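Local coordinates for protein transcriptional regulator (Streptococcus dysgalactiae, PDB 4YV9) that probably binds DNA through a helix-turn-helix domain and senses SHP peptide pheromones, regulating transcription in streptococcal quorum sensing, at residues G6-L9 and R10-Q14; S29-Q32 and I33-E37; I43-S46 and R47-L51. All blocks are in the same frame, centred on the assembly; numbering follows the deposited sequence.

The three contacts each hold one helix of the helix-turn-helix domain together from within, and they lie in series along the chain on the same side of its centre. Their centres are about 12 Å apart (contacts 1 and 2, contacts 2 and 3) and about 13 Å (contacts 1 and 3). Contact 1 is tied to contact 2 by a salt bridge from Arg13 NE to Glu37 OE2, 2.8 Å. It meets contact 3 through Leu9 CD2 and Leu51 CD1, 3.6 Å. Ile33 CD1 of contact 2 reaches Leu51 CD2 at 3.6 Å. Contacts 1 and 3 also touch the second subunit, and Arg13 and Gln14 of contact 1 bind a sulfate.

Contact 1: residues G6-L9 and R10-Q14; sequences GKTL and RRLRQ. With SO4 (sulfate ion), chain M.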
ATOM      1  N   GLY B   6      24.086  -3.906 -10.577  1.00 53.25           N
ATOM      2  CA  GLY B   6      25.079  -4.545  -9.728  1.00 48.34           C
ATOM      3  C   GLY B   6      25.541  -3.566  -8.672  1.00 48.61           C
ATOM      4  O   GLY B   6      25.784  -3.913  -7.517  1.00 45.54           O
ATOM      5  N   LYS B   7      25.649  -2.315  -9.091  1.00 52.98           N
ATOM      6  CA  LYS B   7      25.954  -1.227  -8.180  1.00 59.72           C
ATOM      7  C   LYS B   7      24.980  -1.147  -7.007  1.00 56.51           C
ATOM      8  O   LYS B   7      25.372  -0.957  -5.856  1.00 54.87           O
ATOM      9  CB  LYS B   7      25.924   0.082  -8.941  1.00 62.07           C
ATOM     10  CG  LYS B   7      26.135   1.288  -8.073  1.00 82.58           C
ATOM     11  CD  LYS B   7      27.513   1.310  -7.428  1.00 91.69           C
ATOM     12  CE  LYS B   7      27.893   2.761  -7.059  1.00 96.53           C
ATOM     13  NZ  LYS B   7      26.947   3.415  -6.094  1.00 90.22           N
ATOM     14  N   THR B   8      23.699  -1.275  -7.314  1.00 54.53           N
ATOM     15  CA  THR B   8      22.679  -1.181  -6.287  1.00 55.35           C
ATOM     16  C   THR B   8      22.720  -2.409  -5.380  1.00 46.63           C
ATOM     17  O   THR B   8      22.628  -2.289  -4.161  1.00 44.34           O
ATOM     18  CB  THR B   8      21.298  -1.017  -6.905  1.00 52.69           C
ATOM     19  OG1 THR B   8      21.295   0.158  -7.732  1.00 58.10           O
ATOM     20  CG2 THR B   8      20.251  -0.880  -5.812  1.00 52.30           C
ATOM     21  N   LEU B   9      22.878  -3.592  -5.965  1.00 43.99           N
ATOM     22  CA  LEU B   9      23.071  -4.797  -5.155  1.00 39.84           C
ATOM     23  C   LEU B   9      24.237  -4.643  -4.173  1.00 42.71           C
ATOM     24  O   LEU B   9      24.117  -4.937  -2.982  1.00 37.51           O
ATOM     25  CB  LEU B   9      23.324  -6.025  -6.038  1.00 38.61           C
ATOM     26  CG  LEU B   9      23.624  -7.272  -5.196  1.00 38.52           C
ATOM     27  CD1 LEU B   9      22.409  -7.621  -4.339  1.00 40.84           C
ATOM     28  CD2 LEU B   9      24.036  -8.460  -6.054  1.00 43.00           C
ATOM     29  N   ARG B  10      25.370  -4.190  -4.686  1.00 41.34           N
ATOM     30  CA  ARG B  10      26.550  -3.962  -3.860  1.00 42.10           C
ATOM     31  C   ARG B  10      26.240  -3.040  -2.689  1.00 41.23           C
ATOM     32  O   ARG B  10      26.609  -3.328  -1.557  1.00 39.70           O
ATOM     33  CB  ARG B  10      27.679  -3.367  -4.703  1.00 43.61           C
ATOM     34  CG  ARG B  10      28.912  -2.947  -3.919  1.00 58.72           C
ATOM     35  CD  ARG B  10      29.952  -2.343  -4.869  1.00 63.79           C
ATOM     36  NE  ARG B  10      30.870  -1.427  -4.194  1.00 78.68           N
ATOM     37  CZ  ARG B  10      31.884  -0.802  -4.792  1.00 87.28           C
ATOM     38  NH1 ARG B  10      32.117  -0.989  -6.085  1.00 93.04           N
ATOM     39  NH2 ARG B  10      32.666   0.017  -4.096  1.00 88.17           N
ATOM     40  N   ARG B  11      25.585  -1.919  -2.984  1.00 44.41           N
ATOM     41  CA  ARG B  11      25.243  -0.940  -1.964  1.00 46.40           C
ATOM     42  C   ARG B  11      24.324  -1.536  -0.904  1.00 44.32           C
ATOM     43  O   ARG B  11      24.523  -1.344   0.290  1.00 45.36           O
ATOM     44  CB  ARG B  11      24.575   0.279  -2.599  1.00 52.06           C
ATOM     45  CG  ARG B  11      24.177   1.360  -1.603  1.00 58.99           C
ATOM     46  CD  ARG B  11      23.679   2.620  -2.304  1.00 73.02           C
ATOM     47  NE  ARG B  11      22.464   2.384  -3.079  1.00 75.54           N
ATOM     48  CZ  ARG B  11      21.234   2.445  -2.579  1.00 79.71           C
ATOM     49  NH1 ARG B  11      21.047   2.730  -1.294  1.00 79.98           N
ATOM     50  NH2 ARG B  11      20.189   2.215  -3.363  1.00 80.11           N
ATOM     51  N   LEU B  12      23.303  -2.248  -1.342  1.00 41.66           N
ATOM     52  CA  LEU B  12      22.352  -2.810  -0.390  1.00 45.62           C
ATOM     53  C   LEU B  12      23.005  -3.904   0.464  1.00 42.30           C
ATOM     54  O   LEU B  12      22.807  -3.968   1.678  1.00 38.64           O
ATOM     55  CB  LEU B  12      21.129  -3.342  -1.131  1.00 42.07           C
ATOM     56  CG  LEU B  12      20.264  -2.254  -1.766  1.00 49.15           C
ATOM     57  CD1 LEU B  12      19.284  -2.861  -2.743  1.00 56.63           C
ATOM     58  CD2 LEU B  12      19.519  -1.480  -0.700  1.00 54.01           C
ATOM     59  N   ARG B  13      23.812  -4.743  -0.173  1.00 38.13           N
ATOM     60  CA  ARG B  13      24.519  -5.816   0.523  1.00 36.99           C
ATOM     61  C   ARG B  13      25.536  -5.312   1.548  1.00 40.39           C
ATOM     62  O   ARG B  13      25.534  -5.751   2.696  1.00 40.33           O
ATOM     63  CB  ARG B  13      25.238  -6.724  -0.479  1.00 38.71           C
ATOM     64  CG  ARG B  13      26.162  -7.719   0.198  1.00 36.52           C
ATOM     65  CD  ARG B  13      27.095  -8.462  -0.779  1.00 35.15           C
ATOM     66  NE  ARG B  13      28.015  -7.587  -1.510  1.00 32.22           N
ATOM     67  CZ  ARG B  13      29.167  -7.122  -1.031  1.00 39.73           C
ATOM     68  NH1 ARG B  13      29.557  -7.434   0.201  1.00 38.21           N
ATOM     69  NH2 ARG B  13      29.932  -6.338  -1.787  1.00 43.12           N
ATOM     70  N   GLN B  14      26.420  -4.410   1.126  1.00 37.54           N
ATOM     71  CA  GLN B  14      27.336  -3.765   2.061  1.00 37.61           C
ATOM     72  C   GLN B  14      26.566  -3.014   3.141  1.00 42.63           C
ATOM     73  O   GLN B  14      26.975  -2.983   4.301  1.00 46.63           O
ATOM     74  CB  GLN B  14      28.283  -2.817   1.324  1.00 47.11           C
ATOM     75  CG  GLN B  14      29.227  -3.548   0.361  1.00 45.43           C
ATOM     76  CD  GLN B  14      30.123  -2.600  -0.412  1.00 50.86           C
ATOM     77  OE1 GLN B  14      29.749  -1.469  -0.692  1.00 47.32           O
ATOM     78  NE2 GLN B  14      31.318  -3.061  -0.757  1.00 53.79           N
TER
HETATM   79  S   SO4 M 301      32.726  -5.864   0.835  1.00 80.69           S
HETATM   80  O1  SO4 M 301      32.136  -5.630  -0.479  1.00 70.82           O
HETATM   81  O2  SO4 M 301      32.342  -4.801   1.764  1.00 85.79           O
HETATM   82  O3  SO4 M 301      32.257  -7.143   1.371  1.00 87.56           O
HETATM   83  O4  SO4 M 301      34.179  -5.892   0.705  1.00 82.42           O
HETATM   84  O   HOH W   1      22.825   2.580  -6.011  1.00 61.53           O
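Thr8 and Leu12, one helical turn apart, lie side by side with their methyl ends pointing the same way, Thr8 CG2 resting 3.8 Å from Leu12 CD1. Arg11 comes alongside on another flank of the same methyl: its NH2 is 3.9 Å from Thr8 CG2, which lies oblique to the guanidinium plane. The threonine torsion explains this, for CG2 stands anti to the backbone N while OG1 (chi1 -58°) sits beside that N and bonds to His66. Arg11 bends at chi3 (63°), which brings its NE to a water at 3.0 Å; the same water makes a weak bond to Thr8 OG1. Arg11 NH2 bonds to Thr65, and Arg11 NH1 to Gln139 of the second subunit. Beneath these side chains runs regular helical bonding, with Leu12 N to Thr8 O at 2.9 Å and Arg13 N to Leu9 O at 2.8 Å.

This packed side is closed by helix 59-66, whose Phe62 and Thr65 cover Thr8 and Leu12, while Leu9 turns into the interior against Leu51 and Leu52. The looser side carries Lys7, Arg10 and Gln14, all exposed. Lys7 NZ stays 5.5 Å from Arg11 NE, like charges without contact. At the helix's far end a sulfate, probably from the crystallisation liquor, meets the guanidinium edge of Arg13. Arg13 NH2 gives a bond of 2.7 Å to sulfate O1, and NH1 bonds to O3, weakly to O1, and to Val18 O. Gln14 NE2 grips O1 as well, at 2.7 Å with an N-H...O angle of 166°. Arg13 NE is salt-bridged to Glu37, joining this helix to helix 30-37, much as an Arg-Glu pair does in helix-turn-helix domains of the phage-repressor type.

Contact 2: residues S29-Q32 and I33-E37; sequences SKSQ and ISRFE
Gln32 and Phe36, joined by the backbone bond from Phe36 N to Gln32 O, carry the flat groups of this short helix. The phenyl ring is sandwiched: Gly6 CA lies over one face and Ile43 CD1 over the opposite face. At the edge stands a leucine methyl, Leu9 CD2, next to Phe36 CE2. The ring reaches that slot because its CG is anti to the backbone N (chi1 172°), directing it off the helix and into the domain interior.

The Gln32 amide instead folds back over the helix start. Its OE1 accepts from Ser29 N at 3.0 Å, the donor in the carbonyl plane on a lone pair and the bond nearly straight at 169°. In return Ser29 OG accepts from Gln32 N at 3.0 Å, and OG also donates weakly to OE1. This reciprocal pair is a capping box with Ser29 as the N-cap. Ile33 packs close behind it, its CG1 only 3.2 Å from Ser29 O, which also receives Ile33 N at 3.1 Å. Further along, Arg35 N bonds to Ser31 O at 2.9 Å, while the Arg35 guanidinium leads outward and its NE finds Ser41 OG.

Chemically, the cap gives Gln32 N, in the first helical turn, an acceptor, and the amide is held by a bond on its oxygen. One end of the helix is thus fixed by polar bonds, and the other by both the packing of Phe36 and the salt bridge of buried Glu37 to Arg13, leaving the exposed face between them to polar side chains, as befits a probable DNA-reading helix.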
ATOM      1  N   SER B  29      28.731 -18.126  -8.008  1.00 36.76           N
ATOM      2  CA  SER B  29      29.984 -18.104  -7.265  1.00 36.69           C
ATOM      3  C   SER B  29      30.265 -16.717  -6.692  1.00 42.81           C
ATOM      4  O   SER B  29      29.608 -15.746  -7.065  1.00 42.50           O
ATOM      5  CB  SER B  29      31.134 -18.534  -8.174  1.00 40.33           C
ATOM      6  OG  SER B  29      31.251 -17.614  -9.252  1.00 41.99           O
ATOM      7  N   LYS B  30      31.240 -16.623  -5.791  1.00 34.89           N
ATOM      8  CA  LYS B  30      31.699 -15.325  -5.277  1.00 37.78           C
ATOM      9  C   LYS B  30      32.115 -14.422  -6.441  1.00 40.83           C
ATOM     10  O   LYS B  30      31.752 -13.243  -6.504  1.00 37.60           O
ATOM     11  CB  LYS B  30      32.884 -15.507  -4.319  1.00 39.90           C
ATOM     12  CG  LYS B  30      32.548 -16.291  -3.045  1.00 48.64           C
ATOM     13  CD  LYS B  30      33.543 -15.993  -1.933  1.00 49.92           C
ATOM     14  CE  LYS B  30      34.933 -16.467  -2.281  1.00 64.54           C
ATOM     15  NZ  LYS B  30      35.872 -16.236  -1.153  1.00 71.52           N
ATOM     16  N   SER B  31      32.866 -15.020  -7.353  1.00 39.70           N
ATOM     17  CA  SER B  31      33.399 -14.365  -8.546  1.00 43.00           C
ATOM     18  C   SER B  31      32.271 -13.816  -9.423  1.00 48.75           C
ATOM     19  O   SER B  31      32.342 -12.692  -9.920  1.00 49.36           O
ATOM     20  CB  SER B  31      34.269 -15.351  -9.331  1.00 46.47           C
ATOM     21  OG  SER B  31      34.784 -14.771 -10.507  1.00 66.57           O
ATOM     22  N   GLN B  32      31.217 -14.601  -9.593  1.00 44.27           N
ATOM     23  CA  GLN B  32      30.115 -14.184 -10.447  1.00 49.51           C
ATOM     24  C   GLN B  32      29.341 -13.040  -9.827  1.00 45.23           C
ATOM     25  O   GLN B  32      28.859 -12.142 -10.531  1.00 43.05           O
ATOM     26  CB  GLN B  32      29.196 -15.366 -10.740  1.00 41.85           C
ATOM     27  CG  GLN B  32      29.813 -16.325 -11.771  1.00 47.47           C
ATOM     28  CD  GLN B  32      28.991 -17.570 -11.964  1.00 49.89           C
ATOM     29  OE1 GLN B  32      28.444 -18.115 -11.011  1.00 46.26           O
ATOM     30  NE2 GLN B  32      28.889 -18.027 -13.207  1.00 64.19           N
ATOM     31  N   ILE B  33      29.243 -13.067  -8.505  1.00 38.67           N
ATOM     32  CA  ILE B  33      28.607 -11.997  -7.767  1.00 35.40           C
ATOM     33  C   ILE B  33      29.425 -10.705  -7.842  1.00 42.43           C
ATOM     34  O   ILE B  33      28.867  -9.629  -8.123  1.00 41.94           O
ATOM     35  CB  ILE B  33      28.372 -12.412  -6.301  1.00 32.34           C
ATOM     36  CG1 ILE B  33      27.372 -13.577  -6.266  1.00 36.45           C
ATOM     37  CG2 ILE B  33      27.835 -11.240  -5.483  1.00 32.25           C
ATOM     38  CD1 ILE B  33      27.120 -14.163  -4.883  1.00 35.54           C
ATOM     39  N   SER B  34      30.727 -10.799  -7.590  1.00 38.44           N
ATOM     40  CA  SER B  34      31.614  -9.640  -7.716  1.00 46.75           C
ATOM     41  C   SER B  34      31.589  -9.054  -9.116  1.00 54.53           C
ATOM     42  O   SER B  34      31.525  -7.828  -9.281  1.00 46.78           O
ATOM     43  CB  SER B  34      33.062  -9.999  -7.361  1.00 53.74           C
ATOM     44  OG  SER B  34      33.234 -10.104  -5.958  1.00 66.55           O
ATOM     45  N   ARG B  35      31.669  -9.917 -10.126  1.00 46.11           N
ATOM     46  CA  ARG B  35      31.703  -9.423 -11.497  1.00 53.49           C
ATOM     47  C   ARG B  35      30.377  -8.723 -11.811  1.00 49.99           C
ATOM     48  O   ARG B  35      30.363  -7.706 -12.495  1.00 53.39           O
ATOM     49  CB  ARG B  35      32.007 -10.545 -12.492  1.00 52.14           C
ATOM     50  CG  ARG B  35      33.498 -10.920 -12.494  1.00 59.41           C
ATOM     51  CD  ARG B  35      33.910 -11.883 -13.612  1.00 57.82           C
ATOM     52  NE  ARG B  35      33.635 -11.365 -14.953  1.00 73.40           N
ATOM     53  CZ  ARG B  35      34.536 -10.811 -15.769  1.00 75.55           C
ATOM     54  NH1 ARG B  35      35.808 -10.679 -15.406  1.00 74.99           N
ATOM     55  NH2 ARG B  35      34.158 -10.388 -16.966  1.00 79.35           N
ATOM     56  N   PHE B  36      29.280  -9.242 -11.269  1.00 46.54           N
ATOM     57  CA  PHE B  36      27.988  -8.571 -11.418  1.00 55.63           C
ATOM     58  C   PHE B  36      27.947  -7.205 -10.725  1.00 52.04           C
ATOM     59  O   PHE B  36      27.479  -6.221 -11.308  1.00 51.93           O
ATOM     60  CB  PHE B  36      26.849  -9.440 -10.880  1.00 45.63           C
ATOM     61  CG  PHE B  36      25.530  -8.728 -10.842  1.00 44.81           C
ATOM     62  CD1 PHE B  36      25.019  -8.135 -11.993  1.00 57.55           C
ATOM     63  CD2 PHE B  36      24.815  -8.626  -9.664  1.00 42.27           C
ATOM     64  CE1 PHE B  36      23.803  -7.454 -11.961  1.00 62.22           C
ATOM     65  CE2 PHE B  36      23.598  -7.954  -9.623  1.00 47.28           C
ATOM     66  CZ  PHE B  36      23.091  -7.371 -10.769  1.00 50.06           C
ATOM     67  N   GLU B  37      28.410  -7.134  -9.482  1.00 44.51           N
ATOM     68  CA  GLU B  37      28.380  -5.862  -8.761  1.00 45.34           C
ATOM     69  C   GLU B  37      29.219  -4.806  -9.462  1.00 50.04           C
ATOM     70  O   GLU B  37      28.889  -3.623  -9.436  1.00 53.81           O
ATOM     71  CB  GLU B  37      28.863  -6.034  -7.330  1.00 42.65           C
ATOM     72  CG  GLU B  37      27.912  -6.844  -6.490  1.00 38.72           C
ATOM     73  CD  GLU B  37      28.303  -6.869  -5.030  1.00 51.34           C
ATOM     74  OE1 GLU B  37      29.454  -6.502  -4.716  1.00 46.97           O
ATOM     75  OE2 GLU B  37      27.462  -7.282  -4.201  1.00 47.11           O
TER

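Contact 3: residues I43-S46 and R47-L51; sequences ISCS and RLLNL
Arg47 leaves the helix alongside Ser44, and its chain can be followed outward past the serine hydroxyl. CB lies 3.4 Å from Ser44 OG, CG 3.3 Å from the same oxygen, and CD 3.5 Å from it, so three successive carbons skirt one atom. With chi1 at -76°, CG sits anti to the carbonyl carbon, which turns the chain back toward the N-cap. Beyond CD the chain bends: NE donates to His27 O, and NH1 makes a salt bridge to Glu42 of the second subunit. The nearest atoms of a bound sulfate are about 3 Å from this side chain.

The hydroxyl it passes is itself the cap. Ser44 OG accepts from Arg47 N at 3.1 Å with an N-H...O angle of 153°, and Ser44 O accepts from Leu48 N in the usual helical way. OG can reach back over the first turn because its torsion (73°) places it between the backbone N and the carbonyl carbon. A weak hydrogen bond ties OG to the same Glu42 carboxylate of the second subunit that pairs with Arg47.

On the inner side, Ile43 CD1 touches Leu48 CB at 3.9 Å, a hydrophobic staple across the cap, and meets Leu51 CD1, one turn further on, tip to tip at 3.8 Å. On another flank, Cys45 SG lies 3.7 Å from Leu49 CD1 and forms a disulfide with Cys45 of the second subunit, linking the two copies covalently.

Helix 45-54, with Ile43 just ahead of it, packs Leu51 on Ile33 and Leu48 on Phe36 of helix 30-37, while Cys45, Ser46, Arg47 and Leu49 meet the second subunit. Leu48 lies at the border, also touching Cys45 of that subunit. Asn50 ND2, bonded to Asp25, joins the helix to the segment preceding helix 30-37.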
ATOM      1  N   ILE B  43      23.966 -11.158 -14.720  1.00 57.98           N
ATOM      2  CA  ILE B  43      23.400 -12.391 -14.182  1.00 53.37           C
ATOM      3  C   ILE B  43      21.912 -12.453 -14.494  1.00 61.69           C
ATOM      4  O   ILE B  43      21.289 -11.431 -14.820  1.00 63.50           O
ATOM      5  CB  ILE B  43      23.600 -12.510 -12.662  1.00 54.56           C
ATOM      6  CG1 ILE B  43      22.949 -11.318 -11.943  1.00 46.20           C
ATOM      7  CG2 ILE B  43      25.081 -12.623 -12.320  1.00 51.19           C
ATOM      8  CD1 ILE B  43      22.892 -11.490 -10.427  1.00 41.99           C
ATOM      9  N   SER B  44      21.333 -13.644 -14.402  1.00 59.43           N
ATOM     10  CA  SER B  44      19.925 -13.791 -14.731  1.00 60.59           C
ATOM     11  C   SER B  44      19.076 -13.163 -13.642  1.00 58.23           C
ATOM     12  O   SER B  44      19.521 -13.005 -12.498  1.00 57.26           O
ATOM     13  CB  SER B  44      19.552 -15.258 -14.912  1.00 57.46           C
ATOM     14  OG  SER B  44      19.508 -15.931 -13.669  1.00 52.01           O
ATOM     15  N   CYS B  45      17.853 -12.794 -13.994  1.00 49.28           N
ATOM     16  CA  CYS B  45      16.955 -12.208 -13.013  1.00 45.45           C
ATOM     17  C   CYS B  45      16.726 -13.205 -11.882  1.00 46.44           C
ATOM     18  O   CYS B  45      16.757 -12.846 -10.705  1.00 49.62           O
ATOM     19  CB  CYS B  45      15.628 -11.807 -13.652  1.00 47.53           C
ATOM     20  SG  CYS B  45      14.651 -10.719 -12.574  1.00 53.66           S
ATOM     21  N   SER B  46      16.509 -14.461 -12.259  1.00 52.15           N
ATOM     22  CA  SER B  46      16.286 -15.535 -11.298  1.00 51.26           C
ATOM     23  C   SER B  46      17.430 -15.627 -10.289  1.00 45.66           C
ATOM     24  O   SER B  46      17.212 -15.788  -9.101  1.00 43.68           O
ATOM     25  CB  SER B  46      16.113 -16.869 -12.030  1.00 58.94           C
ATOM     26  OG  SER B  46      15.275 -17.740 -11.287  1.00 64.88           O
ATOM     27  N   ARG B  47      18.659 -15.500 -10.762  1.00 46.11           N
ATOM     28  CA  ARG B  47      19.790 -15.586  -9.853  1.00 48.46           C
ATOM     29  C   ARG B  47      19.886 -14.328  -8.989  1.00 45.56           C
ATOM     30  O   ARG B  47      20.260 -14.401  -7.811  1.00 40.64           O
ATOM     31  CB  ARG B  47      21.075 -15.852 -10.642  1.00 48.51           C
ATOM     32  CG  ARG B  47      21.130 -17.301 -11.094  1.00 47.79           C
ATOM     33  CD  ARG B  47      22.162 -17.579 -12.175  1.00 57.74           C
ATOM     34  NE  ARG B  47      22.795 -18.879 -11.959  1.00 71.56           N
ATOM     35  CZ  ARG B  47      22.412 -20.014 -12.532  1.00 79.08           C
ATOM     36  NH1 ARG B  47      21.400 -20.029 -13.387  1.00 83.74           N
ATOM     37  NH2 ARG B  47      23.055 -21.140 -12.257  1.00 87.30           N
ATOM     38  N   LEU B  48      19.507 -13.182  -9.554  1.00 39.66           N
ATOM     39  CA  LEU B  48      19.441 -11.959  -8.766  1.00 36.96           C
ATOM     40  C   LEU B  48      18.396 -12.085  -7.662  1.00 37.61           C
ATOM     41  O   LEU B  48      18.645 -11.702  -6.514  1.00 38.23           O
ATOM     42  CB  LEU B  48      19.117 -10.747  -9.647  1.00 39.79           C
ATOM     43  CG  LEU B  48      18.957  -9.419  -8.897  1.00 43.21           C
ATOM     44  CD1 LEU B  48      20.171  -9.116  -8.032  1.00 42.84           C
ATOM     45  CD2 LEU B  48      18.725  -8.293  -9.890  1.00 43.47           C
ATOM     46  N   LEU B  49      17.234 -12.633  -8.005  1.00 38.99           N
ATOM     47  CA  LEU B  49      16.167 -12.819  -7.009  1.00 41.95           C
ATOM     48  C   LEU B  49      16.592 -13.694  -5.844  1.00 40.63           C
ATOM     49  O   LEU B  49      16.185 -13.451  -4.710  1.00 38.17           O
ATOM     50  CB  LEU B  49      14.921 -13.418  -7.650  1.00 46.17           C
ATOM     51  CG  LEU B  49      13.813 -12.416  -7.990  1.00 47.16           C
ATOM     52  CD1 LEU B  49      14.310 -11.347  -8.935  1.00 45.04           C
ATOM     53  CD2 LEU B  49      12.628 -13.129  -8.591  1.00 52.55           C
ATOM     54  N   ASN B  50      17.386 -14.720  -6.139  1.00 36.29           N
ATOM     55  CA  ASN B  50      17.964 -15.599  -5.120  1.00 38.49           C
ATOM     56  C   ASN B  50      18.856 -14.816  -4.155  1.00 39.43           C
ATOM     57  O   ASN B  50      18.776 -14.992  -2.939  1.00 39.49           O
ATOM     58  CB  ASN B  50      18.764 -16.724  -5.804  1.00 39.26           C
ATOM     59  CG  ASN B  50      19.292 -17.786  -4.822  1.00 38.95           C
ATOM     60  OD1 ASN B  50      18.603 -18.199  -3.896  1.00 40.12           O
ATOM     61  ND2 ASN B  50      20.525 -18.237  -5.049  1.00 42.11           N
ATOM     62  N   LEU B  51      19.711 -13.955  -4.708  1.00 38.12           N
ATOM     63  CA  LEU B  51      20.571 -13.084  -3.904  1.00 36.12           C
ATOM     64  C   LEU B  51      19.758 -12.159  -3.021  1.00 33.54           C
ATOM     65  O   LEU B  51      20.035 -12.003  -1.827  1.00 33.96           O
ATOM     66  CB  LEU B  51      21.480 -12.234  -4.799  1.00 36.56           C
ATOM     67  CG  LEU B  51      22.502 -12.933  -5.673  1.00 41.95           C
ATOM     68  CD1 LEU B  51      23.185 -11.920  -6.620  1.00 39.20           C
ATOM     69  CD2 LEU B  51      23.528 -13.630  -4.794  1.00 40.96           C
TER